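Local atomic coordinates of phenol hydroxylase component phN (Pseudomonas stutzeri, PDB entry 3U52), a protein that probably serves as the diiron oxygenase subunit of a multicomponent phenol hydroxylase, where phenols are hydroxylated with molecular oxygen. Residues 113-118 against 192-197; 135-140 against 234-239; 338-343 against 348-353; 479-484 against 488-493. All coordinates share one frame; numbering follows the deposited sequence.

Contact 1. Residues 113-118 against 192-197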
loop_
_atom_site.group_PDB
_atom_site.type_symbol
_atom_site.label_atom_id
_atom_site.label_comp_id
_atom_site.label_asym_id
_atom_site.label_seq_id
_atom_site.Cartn_x
_atom_site.Cartn_y
_atom_site.Cartn_z
ATOM N N GLN A 113 -8.672 4.317 26.416
ATOM C CA GLN A 113 -9.568 4.107 27.564
ATOM C C GLN A 113 -10.032 5.403 28.247
ATOM O O GLN A 113 -11.176 5.493 28.626
ATOM C CB GLN A 113 -8.898 3.226 28.623
ATOM C CG GLN A 113 -7.989 2.173 28.102
ATOM C CD GLN A 113 -7.411 1.335 29.175
ATOM O OE1 GLN A 113 -6.261 1.552 29.620
ATOM N NE2 GLN A 113 -8.200 0.377 29.644
ATOM N N GLY A 114 -9.120 6.358 28.443
ATOM C CA GLY A 114 -9.425 7.642 29.091
ATOM C C GLY A 114 -10.401 8.465 28.269
ATOM O O GLY A 114 -11.370 9.017 28.813
ATOM N N TYR A 115 -10.185 8.545 26.955
ATOM C CA TYR A 115 -11.132 9.261 26.102
ATOM C C TYR A 115 -12.477 8.521 25.965
ATOM O O TYR A 115 -13.528 9.175 25.873
ATOM C CB TYR A 115 -10.533 9.527 24.715
ATOM C CG TYR A 115 -9.685 10.781 24.685
ATOM C CD1 TYR A 115 -8.288 10.686 24.740
ATOM C CD2 TYR A 115 -10.275 12.053 24.675
ATOM C CE1 TYR A 115 -7.499 11.825 24.761
ATOM C CE2 TYR A 115 -9.476 13.222 24.692
ATOM C CZ TYR A 115 -8.102 13.080 24.742
ATOM O OH TYR A 115 -7.306 14.193 24.722
ATOM N N SER A 116 -12.461 7.191 25.915
ATOM C CA SER A 116 -13.732 6.421 25.902
ATOM C C SER A 116 -14.580 6.822 27.135
ATOM O O SER A 116 -15.779 7.143 27.042
ATOM C CB SER A 116 -13.448 4.920 25.957
ATOM O OG SER A 116 -12.816 4.441 24.761
ATOM N N LYS A 117 -13.953 6.772 28.304
ATOM C CA LYS A 117 -14.657 7.142 29.515
ATOM C C LYS A 117 -15.141 8.576 29.521
ATOM O O LYS A 117 -16.266 8.834 29.921
ATOM C CB LYS A 117 -13.827 6.808 30.760
ATOM C CG LYS A 117 -14.365 7.507 32.062
ATOM C CD LYS A 117 -13.830 6.847 33.310
ATOM C CE LYS A 117 -14.435 7.564 34.554
ATOM N NZ LYS A 117 -15.719 6.865 34.948
ATOM N N VAL A 118 -14.321 9.530 29.068
ATOM C CA VAL A 118 -14.723 10.938 29.082
ATOM C C VAL A 118 -15.810 11.242 28.001
ATOM O O VAL A 118 -16.689 12.115 28.173
ATOM C CB VAL A 118 -13.400 11.825 29.024
ATOM C CG1 VAL A 118 -13.021 12.176 27.593
ATOM C CG2 VAL A 118 -13.508 13.054 29.899
ATOM N N THR A 192 -8.006 18.960 29.931
ATOM C CA THR A 192 -7.018 20.039 29.970
ATOM C C THR A 192 -5.606 19.488 29.891
ATOM O O THR A 192 -4.733 20.096 29.251
ATOM C CB THR A 192 -7.214 20.954 31.206
ATOM O OG1 THR A 192 -8.516 21.555 31.114
ATOM C CG2 THR A 192 -6.140 22.065 31.243
ATOM N N ALA A 193 -5.364 18.368 30.565
ATOM C CA ALA A 193 -4.060 17.725 30.591
ATOM C C ALA A 193 -3.686 17.191 29.207
ATOM O O ALA A 193 -2.604 17.446 28.675
ATOM C CB ALA A 193 -4.103 16.539 31.559
ATOM N N ILE A 194 -4.588 16.393 28.684
ATOM C CA ILE A 194 -4.285 15.580 27.517
ATOM C C ILE A 194 -4.629 16.276 26.186
ATOM O O ILE A 194 -3.772 16.376 25.288
ATOM C CB ILE A 194 -4.874 14.094 27.643
ATOM C CG1 ILE A 194 -4.442 13.434 28.974
ATOM C CG2 ILE A 194 -4.442 13.219 26.450
ATOM C CD1 ILE A 194 -2.864 13.376 29.306
ATOM N N SER A 195 -5.842 16.813 26.066
ATOM C CA SER A 195 -6.250 17.470 24.824
ATOM C C SER A 195 -5.572 18.831 24.642
ATOM O O SER A 195 -5.021 19.109 23.568
ATOM C CB SER A 195 -7.761 17.603 24.716
ATOM O OG SER A 195 -8.298 16.347 24.304
ATOM N N PHE A 196 -5.590 19.672 25.666
ATOM C CA PHE A 196 -4.955 20.956 25.501
ATOM C C PHE A 196 -3.425 20.904 25.693
ATOM O O PHE A 196 -2.687 21.245 24.768
ATOM C CB PHE A 196 -5.634 22.031 26.349
ATOM C CG PHE A 196 -4.871 23.322 26.385
ATOM C CD1 PHE A 196 -4.894 24.183 25.307
ATOM C CD2 PHE A 196 -4.056 23.640 27.485
ATOM C CE1 PHE A 196 -4.159 25.369 25.338
ATOM C CE2 PHE A 196 -3.296 24.820 27.497
ATOM C CZ PHE A 196 -3.364 25.683 26.447
ATOM N N SER A 197 -2.937 20.439 26.842
ATOM C CA SER A 197 -1.502 20.504 27.162
ATOM C C SER A 197 -0.640 19.547 26.315
ATOM O O SER A 197 0.389 19.950 25.757
ATOM C CB SER A 197 -1.284 20.287 28.689
ATOM O OG SER A 197 -2.010 21.270 29.441
#
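The helical core of this diiron hydroxylase is where Tyr115 of helix 105-121 meets Ile194 and Ser195 of helix 187-216. The two helices stand well apart here. Their nearest CA atoms, those of Tyr115 and Ile194, are 9.4 Å from each other, and the phenol ring spans the distance. CG of Tyr115 lies anti to its own carbonyl carbon (chi1 -85°), and the ring reaches across with the hydroxyl leading. Tyr115 OH donates a hydrogen bond to Ser195 OG. The modelled distance between Tyr115 OH and Ser195 OG, 2.4 Å, is very short, and its exact value is doubtful. Ser195 OG sits at the edge of the ring, in its plane. Ile194 takes part through one methyl group. Ile194 CG2 is 3.5 Å from Tyr115 OH and 3.8 Å from Tyr115 CE1.

Helix 187-216 widens to a pi turn at 192-197. Ser197 N bonds to Thr192 O, five residues back, at 3.0 Å. Ser197 OG donates to the same Thr192 O, also at 3.0 Å, from the opposite face of the carbonyl plane. Two bonds therefore grip this oxygen. The iron ligand Glu199 follows closely in the same helix.

Around the contact, Tyr115 meets Phe190 edge-to-face and packs on Gln134 and Ala135 of helix 125-155. Ile194 rests on Phe178, Phe179 and Ala182 of helix 173-184, while Thr192 and Ala193 touch Trp261 and Trp265 of helix 254-283.

Contact 2. Residues 135-140 against 234-239. With FE (Fe (III) ion), chain H; FE (Fe (III) ion), chain G.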
loop_
_atom_site.group_PDB
_atom_site.type_symbol
_atom_site.label_atom_id
_atom_site.label_comp_id
_atom_site.label_asym_id
_atom_site.label_seq_id
_atom_site.Cartn_x
_atom_site.Cartn_y
_atom_site.Cartn_z
ATOM N N ALA A 135 -11.046 8.866 21.010
ATOM C CA ALA A 135 -10.805 7.538 21.584
ATOM C C ALA A 135 -10.509 6.461 20.529
ATOM O O ALA A 135 -9.540 5.680 20.662
ATOM C CB ALA A 135 -12.017 7.111 22.443
ATOM N N ILE A 136 -11.332 6.381 19.494
ATOM C CA ILE A 136 -11.107 5.301 18.521
ATOM C C ILE A 136 -9.845 5.611 17.648
ATOM O O ILE A 136 -9.162 4.696 17.205
ATOM C CB ILE A 136 -12.382 4.973 17.713
ATOM C CG1 ILE A 136 -12.226 3.642 16.973
ATOM C CG2 ILE A 136 -12.648 6.118 16.764
ATOM C CD1 ILE A 136 -13.517 3.171 16.224
ATOM N N ASP A 137 -9.506 6.884 17.420
ATOM C CA ASP A 137 -8.187 7.196 16.817
ATOM C C ASP A 137 -7.006 6.733 17.666
ATOM O O ASP A 137 -5.976 6.289 17.132
ATOM C CB ASP A 137 -8.008 8.711 16.565
ATOM C CG ASP A 137 -8.991 9.304 15.581
ATOM O OD1 ASP A 137 -9.647 8.627 14.739
ATOM O OD2 ASP A 137 -9.136 10.547 15.675
ATOM N N GLU A 138 -7.081 6.894 18.992
ATOM C CA GLU A 138 -5.978 6.436 19.867
ATOM C C GLU A 138 -5.871 4.912 19.868
ATOM O O GLU A 138 -4.765 4.376 19.938
ATOM C CB GLU A 138 -6.154 6.923 21.299
ATOM C CG GLU A 138 -6.380 8.426 21.348
ATOM C CD GLU A 138 -5.108 9.211 20.979
ATOM O OE1 GLU A 138 -5.153 10.442 21.002
ATOM O OE2 GLU A 138 -4.059 8.593 20.660
ATOM N N LEU A 139 -7.005 4.222 19.820
ATOM C CA LEU A 139 -6.982 2.794 19.616
ATOM C C LEU A 139 -6.230 2.470 18.316
ATOM O O LEU A 139 -5.416 1.554 18.236
ATOM C CB LEU A 139 -8.418 2.269 19.483
ATOM C CG LEU A 139 -8.462 0.725 19.384
ATOM C CD1 LEU A 139 -7.684 -0.012 20.557
ATOM C CD2 LEU A 139 -9.947 0.215 19.260
ATOM N N ARG A 140 -6.550 3.190 17.270
ATOM C CA ARG A 140 -5.855 2.964 16.015
ATOM C C ARG A 140 -4.366 3.148 16.192
ATOM O O ARG A 140 -3.583 2.353 15.703
ATOM C CB ARG A 140 -6.338 3.946 14.965
ATOM C CG ARG A 140 -5.547 3.766 13.654
ATOM C CD ARG A 140 -6.090 4.577 12.573
ATOM N NE ARG A 140 -5.226 5.668 12.345
ATOM C CZ ARG A 140 -4.509 5.819 11.249
ATOM N NH1 ARG A 140 -4.575 4.933 10.259
ATOM N NH2 ARG A 140 -3.724 6.870 11.153
ATOM N N ALA A 234 -4.400 16.595 13.364
ATOM C CA ALA A 234 -5.093 17.831 13.040
ATOM C C ALA A 234 -6.441 17.939 13.765
ATOM O O ALA A 234 -6.791 19.013 14.252
ATOM C CB ALA A 234 -5.294 17.973 11.529
ATOM N N ARG A 235 -7.219 16.861 13.816
ATOM C CA ARG A 235 -8.462 16.900 14.570
ATOM C C ARG A 235 -8.168 17.018 16.086
ATOM O O ARG A 235 -8.906 17.668 16.839
ATOM C CB ARG A 235 -9.264 15.623 14.316
ATOM C CG ARG A 235 -9.788 15.476 12.893
ATOM C CD ARG A 235 -10.875 14.412 12.872
ATOM N NE ARG A 235 -10.374 13.075 13.243
ATOM C CZ ARG A 235 -9.774 12.253 12.380
ATOM N NH1 ARG A 235 -9.616 12.610 11.109
ATOM N NH2 ARG A 235 -9.349 11.065 12.757
ATOM N N HIS A 236 -7.144 16.304 16.541
ATOM C CA HIS A 236 -6.859 16.244 17.987
ATOM C C HIS A 236 -6.393 17.614 18.498
ATOM O O HIS A 236 -6.786 18.034 19.587
ATOM C CB HIS A 236 -5.855 15.130 18.316
ATOM C CG HIS A 236 -6.348 13.773 17.914
ATOM N ND1 HIS A 236 -5.573 12.641 18.007
ATOM C CD2 HIS A 236 -7.528 13.376 17.378
ATOM C CE1 HIS A 236 -6.267 11.597 17.578
ATOM N NE2 HIS A 236 -7.443 12.021 17.162
ATOM N N MET A 237 -5.585 18.311 17.706
ATOM C CA MET A 237 -5.176 19.677 18.061
ATOM C C MET A 237 -6.344 20.653 18.100
ATOM O O MET A 237 -6.382 21.513 18.965
ATOM C CB MET A 237 -4.128 20.232 17.080
ATOM C CG MET A 237 -2.877 19.410 17.038
ATOM S SD MET A 237 -1.700 20.064 15.819
ATOM C CE MET A 237 -0.957 21.393 16.780
ATOM N N THR A 238 -7.273 20.541 17.150
ATOM C CA THR A 238 -8.434 21.403 17.138
ATOM C C THR A 238 -9.359 21.154 18.323
ATOM O O THR A 238 -9.923 22.115 18.905
ATOM C CB THR A 238 -9.232 21.313 15.816
ATOM O OG1 THR A 238 -8.327 21.328 14.700
ATOM C CG2 THR A 238 -10.139 22.531 15.738
ATOM N N LEU A 239 -9.534 19.880 18.706
ATOM C CA LEU A 239 -10.285 19.613 19.935
ATOM C C LEU A 239 -9.607 20.310 21.144
ATOM O O LEU A 239 -10.286 20.975 21.938
ATOM C CB LEU A 239 -10.550 18.101 20.145
ATOM C CG LEU A 239 -11.038 17.551 21.504
ATOM C CD1 LEU A 239 -12.383 18.169 21.884
ATOM C CD2 LEU A 239 -11.193 16.024 21.435
HETATM FE FE FE H . -3.438 12.454 18.993
HETATM FE FE FE G . -2.358 9.212 19.469
#
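Asp137 faces His236 and Arg235 from the neighbouring helix and receives both on one oxygen. The Asp137 carboxylate and the His236 ring are nearly coplanar, 26° apart. His236 NE2 donates to Asp137 OD2 at 2.7 Å and meets its anti lone pair, with the acceptor near the ring plane. Arg235 comes in differently. Its side chain crosses Asp137 at about a right angle, with the guanidinium and carboxylate planes 56° apart. Arg235 NH2 reaches Asp137 OD2 from above the carboxylate plane, at 3.0 Å, in a salt bridge. Asp137 OD1 is held by Tyr61, and Arg235 NH2 also pairs with Asp232.

The bond at NE2 helps fix the rotation of the His236 ring, whose other nitrogen, ND1, binds one iron(III) at 2.4 Å. Glu138 binds the second iron(III) through OE2 at 2.2 Å. The site is consistent with the diiron centre of the bacterial multicomponent monooxygenases, with Asp137 in the second shell. Glu199 and Glu233 join His236 on its iron; Glu108 and His141 join Glu138. Glu233 with His236, and Glu138 with His141, are the two E-x-x-H pairs of the family.

The Glu138 chain bends at chi2 (-70°), which turns the carboxylate toward the metals. Glu138 OE1 is held by Gln134. Arg235 NE is buried without a polar partner. The axes of segments 135-140 (helix 125-155) and 234-239 (helix 220-250) approach to 11.6 Å and run in broadly opposed directions, well off antiparallel.

Contact 3. Residues 338-343 against 348-353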
loop_
_atom_site.group_PDB
_atom_site.type_symbol
_atom_site.label_atom_id
_atom_site.label_comp_id
_atom_site.label_asym_id
_atom_site.label_seq_id
_atom_site.Cartn_x
_atom_site.Cartn_y
_atom_site.Cartn_z
ATOM N N THR A 338 22.615 9.827 32.846
ATOM C CA THR A 338 21.814 9.017 33.761
ATOM C C THR A 338 21.536 7.632 33.205
ATOM O O THR A 338 21.756 6.625 33.895
ATOM C CB THR A 338 20.484 9.734 34.040
ATOM O OG1 THR A 338 20.823 10.967 34.693
ATOM C CG2 THR A 338 19.535 8.906 34.915
ATOM N N PHE A 339 21.062 7.560 31.957
ATOM C CA PHE A 339 20.714 6.277 31.368
ATOM C C PHE A 339 21.958 5.458 31.094
ATOM O O PHE A 339 21.951 4.230 31.276
ATOM C CB PHE A 339 19.843 6.442 30.124
ATOM C CG PHE A 339 18.369 6.672 30.453
ATOM C CD1 PHE A 339 17.824 7.939 30.442
ATOM C CD2 PHE A 339 17.564 5.611 30.810
ATOM C CE1 PHE A 339 16.470 8.144 30.713
ATOM C CE2 PHE A 339 16.206 5.791 31.064
ATOM C CZ PHE A 339 15.664 7.071 31.046
ATOM N N TYR A 340 23.034 6.118 30.701
ATOM C CA TYR A 340 24.331 5.418 30.493
ATOM C C TYR A 340 24.744 4.570 31.742
ATOM O O TYR A 340 25.067 3.386 31.619
ATOM C CB TYR A 340 25.422 6.458 30.136
ATOM C CG TYR A 340 26.774 5.896 29.846
ATOM C CD1 TYR A 340 27.677 5.638 30.880
ATOM C CD2 TYR A 340 27.145 5.599 28.559
ATOM C CE1 TYR A 340 28.941 5.094 30.628
ATOM C CE2 TYR A 340 28.433 5.078 28.287
ATOM C CZ TYR A 340 29.299 4.814 29.328
ATOM O OH TYR A 340 30.525 4.295 29.027
ATOM N N GLN A 341 24.724 5.176 32.938
ATOM C CA GLN A 341 25.206 4.496 34.159
ATOM C C GLN A 341 24.219 3.507 34.721
ATOM O O GLN A 341 24.577 2.639 35.517
ATOM C CB GLN A 341 25.586 5.535 35.219
ATOM C CG GLN A 341 24.396 6.267 35.845
ATOM C CD GLN A 341 24.832 7.496 36.588
ATOM O OE1 GLN A 341 25.195 8.510 35.986
ATOM N NE2 GLN A 341 24.855 7.407 37.898
ATOM N N TYR A 342 22.973 3.610 34.318
ATOM C CA TYR A 342 21.938 2.713 34.800
ATOM C C TYR A 342 21.412 1.727 33.727
ATOM O O TYR A 342 20.444 0.972 33.965
ATOM C CB TYR A 342 20.812 3.546 35.384
ATOM C CG TYR A 342 21.102 4.127 36.773
ATOM C CD1 TYR A 342 20.710 5.419 37.079
ATOM C CD2 TYR A 342 21.681 3.348 37.779
ATOM C CE1 TYR A 342 20.920 5.964 38.326
ATOM C CE2 TYR A 342 21.923 3.896 39.075
ATOM C CZ TYR A 342 21.512 5.191 39.324
ATOM O OH TYR A 342 21.631 5.771 40.544
ATOM N N CYS A 343 22.051 1.673 32.555
ATOM C CA CYS A 343 21.501 0.780 31.506
ATOM C C CYS A 343 21.720 -0.705 31.700
ATOM O O CYS A 343 21.277 -1.489 30.857
ATOM C CB CYS A 343 21.902 1.157 30.060
ATOM S SG CYS A 343 23.598 0.823 29.688
ATOM N N PHE A 348 17.024 -1.004 26.738
ATOM C CA PHE A 348 17.749 -0.433 25.613
ATOM C C PHE A 348 19.216 -0.179 25.967
ATOM O O PHE A 348 19.589 -0.095 27.141
ATOM C CB PHE A 348 17.073 0.817 24.985
ATOM C CG PHE A 348 16.975 2.017 25.914
ATOM C CD1 PHE A 348 18.046 2.888 26.065
ATOM C CD2 PHE A 348 15.839 2.225 26.668
ATOM C CE1 PHE A 348 17.948 4.020 26.945
ATOM C CE2 PHE A 348 15.714 3.316 27.545
ATOM C CZ PHE A 348 16.761 4.222 27.692
ATOM N N HIS A 349 20.031 -0.068 24.932
ATOM C CA HIS A 349 21.471 0.216 25.077
ATOM C C HIS A 349 21.827 1.700 25.088
ATOM O O HIS A 349 21.068 2.536 24.588
ATOM C CB HIS A 349 22.238 -0.413 23.895
ATOM C CG HIS A 349 21.917 -1.863 23.680
ATOM N ND1 HIS A 349 22.083 -2.809 24.652
ATOM C CD2 HIS A 349 21.431 -2.520 22.597
ATOM C CE1 HIS A 349 21.736 -3.996 24.185
ATOM N NE2 HIS A 349 21.324 -3.847 22.939
ATOM N N THR A 350 22.988 2.035 25.655
ATOM C CA THR A 350 23.531 3.385 25.554
ATOM C C THR A 350 25.000 3.213 25.168
ATOM O O THR A 350 25.474 2.099 25.070
ATOM C CB THR A 350 23.462 4.165 26.904
ATOM O OG1 THR A 350 24.309 3.503 27.827
ATOM C CG2 THR A 350 21.978 4.240 27.519
ATOM N N TRP A 351 25.728 4.301 24.963
ATOM C CA TRP A 351 27.078 4.176 24.406
ATOM C C TRP A 351 27.636 5.566 24.515
ATOM O O TRP A 351 26.898 6.506 24.823
ATOM C CB TRP A 351 27.042 3.765 22.909
ATOM C CG TRP A 351 26.144 4.684 22.060
ATOM C CD1 TRP A 351 26.522 5.872 21.473
ATOM C CD2 TRP A 351 24.739 4.529 21.757
ATOM N NE1 TRP A 351 25.445 6.469 20.839
ATOM C CE2 TRP A 351 24.341 5.667 20.979
ATOM C CE3 TRP A 351 23.783 3.550 22.035
ATOM C CZ2 TRP A 351 23.030 5.822 20.486
ATOM C CZ3 TRP A 351 22.454 3.723 21.555
ATOM C CH2 TRP A 351 22.095 4.844 20.803
ATOM N N ILE A 352 28.927 5.707 24.261
ATOM C CA ILE A 352 29.502 7.040 24.171
ATOM C C ILE A 352 29.344 7.567 22.723
ATOM O O ILE A 352 29.658 6.863 21.800
ATOM C CB ILE A 352 30.983 7.002 24.658
ATOM C CG1 ILE A 352 30.995 6.610 26.145
ATOM C CG2 ILE A 352 31.689 8.340 24.436
ATOM C CD1 ILE A 352 32.350 6.185 26.632
ATOM N N PRO A 353 28.840 8.802 22.536
ATOM C CA PRO A 353 28.679 9.387 21.209
ATOM C C PRO A 353 30.005 9.414 20.395
ATOM O O PRO A 353 31.088 9.573 20.987
ATOM C CB PRO A 353 28.187 10.825 21.516
ATOM C CG PRO A 353 28.590 11.058 23.040
ATOM C CD PRO A 353 28.371 9.707 23.615
#
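Phe339 meets Phe348 first along the helix. The two side chains cross at about a right angle, but their rings are oblique, with centroids 5.5 Å apart and planes at 43°. The closest atoms are Phe339 CD2 and Phe348 CZ, at 3.5 Å. Thr350 CG2 packs beside the Phe339 backbone and lies 4.0 Å from Phe339 CB.

Tyr340 comes next. Its CG stands opposite the backbone N (chi1 -178°), and the ring runs out along the returning chain. Thr350 OG1 approaches the start of this side chain, 3.3 Å from Tyr340 CA. Further out, Ile352 CG1 lies against Tyr340 CE2 at 3.7 Å, and Ile352 CD1 reaches Tyr340 OH at 3.6 Å. Trp351 O sits at the ring edge. Arg389 makes a cation-pi contact with the same ring. With an alanine in place of Tyr340, a gap would probably open beside Ile352 and Arg389 would lose its aromatic partner.

Cys343 closes the row. Its SG is 3.3 Å from Thr350 OG1, and its CB faces Phe348 O.

Other helices pack round the pair: Phe339 on helix 254-283, Ile352 on helix 369-385. The arrangement is a tight reversal after helix 331-342, in which an extended segment returns over the last turns of the helix by apolar packing. Phe339 and Tyr342 each line a xenon-binding pocket seen in this crystal.

Contact 4. Residues 479-484 against 488-493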
loop_
_atom_site.group_PDB
_atom_site.type_symbol
_atom_site.label_atom_id
_atom_site.label_comp_id
_atom_site.label_asym_id
_atom_site.label_seq_id
_atom_site.Cartn_x
_atom_site.Cartn_y
_atom_site.Cartn_z
ATOM N N ILE A 479 19.115 -10.282 30.645
ATOM C CA ILE A 479 20.471 -9.814 30.918
ATOM C C ILE A 479 21.500 -10.309 29.899
ATOM O O ILE A 479 21.617 -11.515 29.642
ATOM C CB ILE A 479 20.906 -10.166 32.328
ATOM C CG1 ILE A 479 19.923 -9.561 33.336
ATOM C CG2 ILE A 479 22.371 -9.702 32.553
ATOM C CD1 ILE A 479 19.941 -10.232 34.725
ATOM N N GLY A 480 22.272 -9.374 29.353
ATOM C CA GLY A 480 23.232 -9.664 28.291
ATOM C C GLY A 480 22.669 -9.529 26.886
ATOM O O GLY A 480 23.432 -9.518 25.909
ATOM N N GLU A 481 21.340 -9.392 26.764
ATOM C CA GLU A 481 20.712 -9.237 25.471
ATOM C C GLU A 481 20.076 -7.859 25.281
ATOM O O GLU A 481 20.332 -7.198 24.288
ATOM C CB GLU A 481 19.665 -10.327 25.269
ATOM C CG GLU A 481 20.225 -11.708 25.134
ATOM C CD GLU A 481 19.118 -12.756 25.000
ATOM O OE1 GLU A 481 18.048 -12.446 24.408
ATOM O OE2 GLU A 481 19.311 -13.897 25.495
ATOM N N ASP A 482 19.199 -7.461 26.199
ATOM C CA ASP A 482 18.441 -6.226 26.051
ATOM C C ASP A 482 19.146 -5.040 26.684
ATOM O O ASP A 482 18.843 -3.876 26.338
ATOM C CB ASP A 482 17.099 -6.334 26.769
ATOM C CG ASP A 482 16.212 -7.466 26.240
ATOM O OD1 ASP A 482 15.486 -8.031 27.066
ATOM O OD2 ASP A 482 16.201 -7.763 25.018
ATOM N N ASN A 483 20.031 -5.296 27.657
ATOM C CA ASN A 483 20.601 -4.215 28.482
ATOM C C ASN A 483 22.108 -3.997 28.211
ATOM O O ASN A 483 22.671 -4.626 27.299
ATOM C CB ASN A 483 20.339 -4.520 29.967
ATOM C CG ASN A 483 21.083 -5.751 30.456
ATOM O OD1 ASN A 483 21.366 -5.896 31.655
ATOM N ND2 ASN A 483 21.425 -6.631 29.544
ATOM N N PHE A 484 22.746 -3.104 28.969
ATOM C CA PHE A 484 24.191 -2.861 28.871
ATOM C C PHE A 484 24.560 -2.017 27.654
ATOM O O PHE A 484 23.684 -1.692 26.842
ATOM C CB PHE A 484 25.012 -4.160 28.829
ATOM C CG PHE A 484 24.890 -5.038 30.071
ATOM C CD1 PHE A 484 25.022 -4.494 31.364
ATOM C CD2 PHE A 484 24.686 -6.405 29.941
ATOM C CE1 PHE A 484 24.918 -5.305 32.508
ATOM C CE2 PHE A 484 24.567 -7.243 31.086
ATOM C CZ PHE A 484 24.703 -6.688 32.370
ATOM N N GLY A 488 29.361 -4.303 21.778
ATOM C CA GLY A 488 29.472 -5.674 22.210
ATOM C C GLY A 488 28.141 -6.347 22.432
ATOM O O GLY A 488 28.081 -7.450 23.001
ATOM N N SER A 489 27.058 -5.698 22.036
ATOM C CA SER A 489 25.735 -6.252 22.329
ATOM C C SER A 489 25.375 -7.175 21.212
ATOM O O SER A 489 25.971 -7.076 20.154
ATOM C CB SER A 489 24.698 -5.137 22.374
ATOM O OG SER A 489 24.669 -4.468 21.108
ATOM N N PRO A 490 24.415 -8.082 21.428
ATOM C CA PRO A 490 23.889 -8.887 20.299
ATOM C C PRO A 490 23.309 -8.059 19.154
ATOM O O PRO A 490 23.546 -8.413 17.977
ATOM C CB PRO A 490 22.821 -9.768 20.942
ATOM C CG PRO A 490 23.190 -9.809 22.391
ATOM C CD PRO A 490 23.847 -8.495 22.718
ATOM N N ASP A 491 22.632 -6.926 19.447
ATOM C CA ASP A 491 22.175 -6.028 18.377
ATOM C C ASP A 491 23.340 -5.560 17.506
ATOM O O ASP A 491 23.238 -5.669 16.283
ATOM C CB ASP A 491 21.461 -4.786 18.902
ATOM C CG ASP A 491 19.935 -5.013 19.209
ATOM O OD1 ASP A 491 19.397 -6.138 19.075
ATOM O OD2 ASP A 491 19.265 -4.007 19.581
ATOM N N GLN A 492 24.438 -5.044 18.113
ATOM C CA GLN A 492 25.622 -4.635 17.344
ATOM C C GLN A 492 26.211 -5.789 16.489
ATOM O O GLN A 492 26.481 -5.599 15.310
ATOM C CB GLN A 492 26.728 -4.050 18.233
ATOM C CG GLN A 492 27.864 -3.491 17.391
ATOM C CD GLN A 492 29.161 -3.280 18.148
ATOM O OE1 GLN A 492 29.826 -2.278 17.938
ATOM N NE2 GLN A 492 29.536 -4.224 18.993
ATOM N N LYS A 493 26.371 -6.969 17.078
ATOM C CA LYS A 493 26.842 -8.159 16.334
ATOM C C LYS A 493 25.928 -8.567 15.155
ATOM O O LYS A 493 26.407 -8.888 14.069
ATOM C CB LYS A 493 27.043 -9.331 17.324
ATOM C CG LYS A 493 28.148 -8.957 18.405
ATOM C CD LYS A 493 28.397 -10.055 19.472
ATOM C CE LYS A 493 29.764 -9.815 20.169
ATOM N NZ LYS A 493 30.313 -11.114 20.718
HETATM O O HOH W 1 21.056 -6.341 21.797
#
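Gly480 has a positive phi (90°, psi -11°), and its carbonyl faces the ring of Pro490. With these backbone angles a CB would collide with the carbonyl oxygen of Ile479, which explains the glycine. Gly480 O lies 3.4 Å from Pro490 CD and 3.5 Å from Pro490 CG. The ring also packs on the next backbone position, with Glu481 CA 4.0 Å from Pro490 CG.

No direct hydrogen bond joins the segments. A water links them instead. It donates to Glu481 O at 2.7 Å and accepts from Asp491 N at 2.9 Å, satisfying an amide in the first turn of the helix.

Ser489 is the N-cap. Its OG accepts from Gln492 N at 3.1 Å in a nearly straight bond. Pro490 follows at the first helical position. A glycine in its place would probably open a gap beside the Gly480 carbonyl and give the helix start more freedom to bend.

This is surface packing of the loop after helix 467-474 on the start of helix 490-498. Pro490 also touches Asn157, and Asp491 ties the helix to Lys98 of helix 94-103 by a salt bridge. Further along helix 490-498, His494 binds copper together with His155 of helix 125-155.

In the fold
Contacts 1 and 2 are buried in the helical core and touch each other, Ala135 packing against Tyr115 and Ser116. Contact 1 joins helix 105-121 to 187-216, and contact 2 joins 125-155, the next helix after 105-121, to 220-250, the next after 187-216. Both are polar inside: contact 1 rests on one hydroxyl pair, contact 2 on charges and iron ligands. Contacts 3 and 4 lie far from both, with no touch. Each joins segments close in sequence. Contact 3 is buried and mostly apolar; contact 4 is at the surface, where a water does the bridging. These two also meet, at Phe484, whose backbone probably hydrogen-bonds to Cys343 and His349.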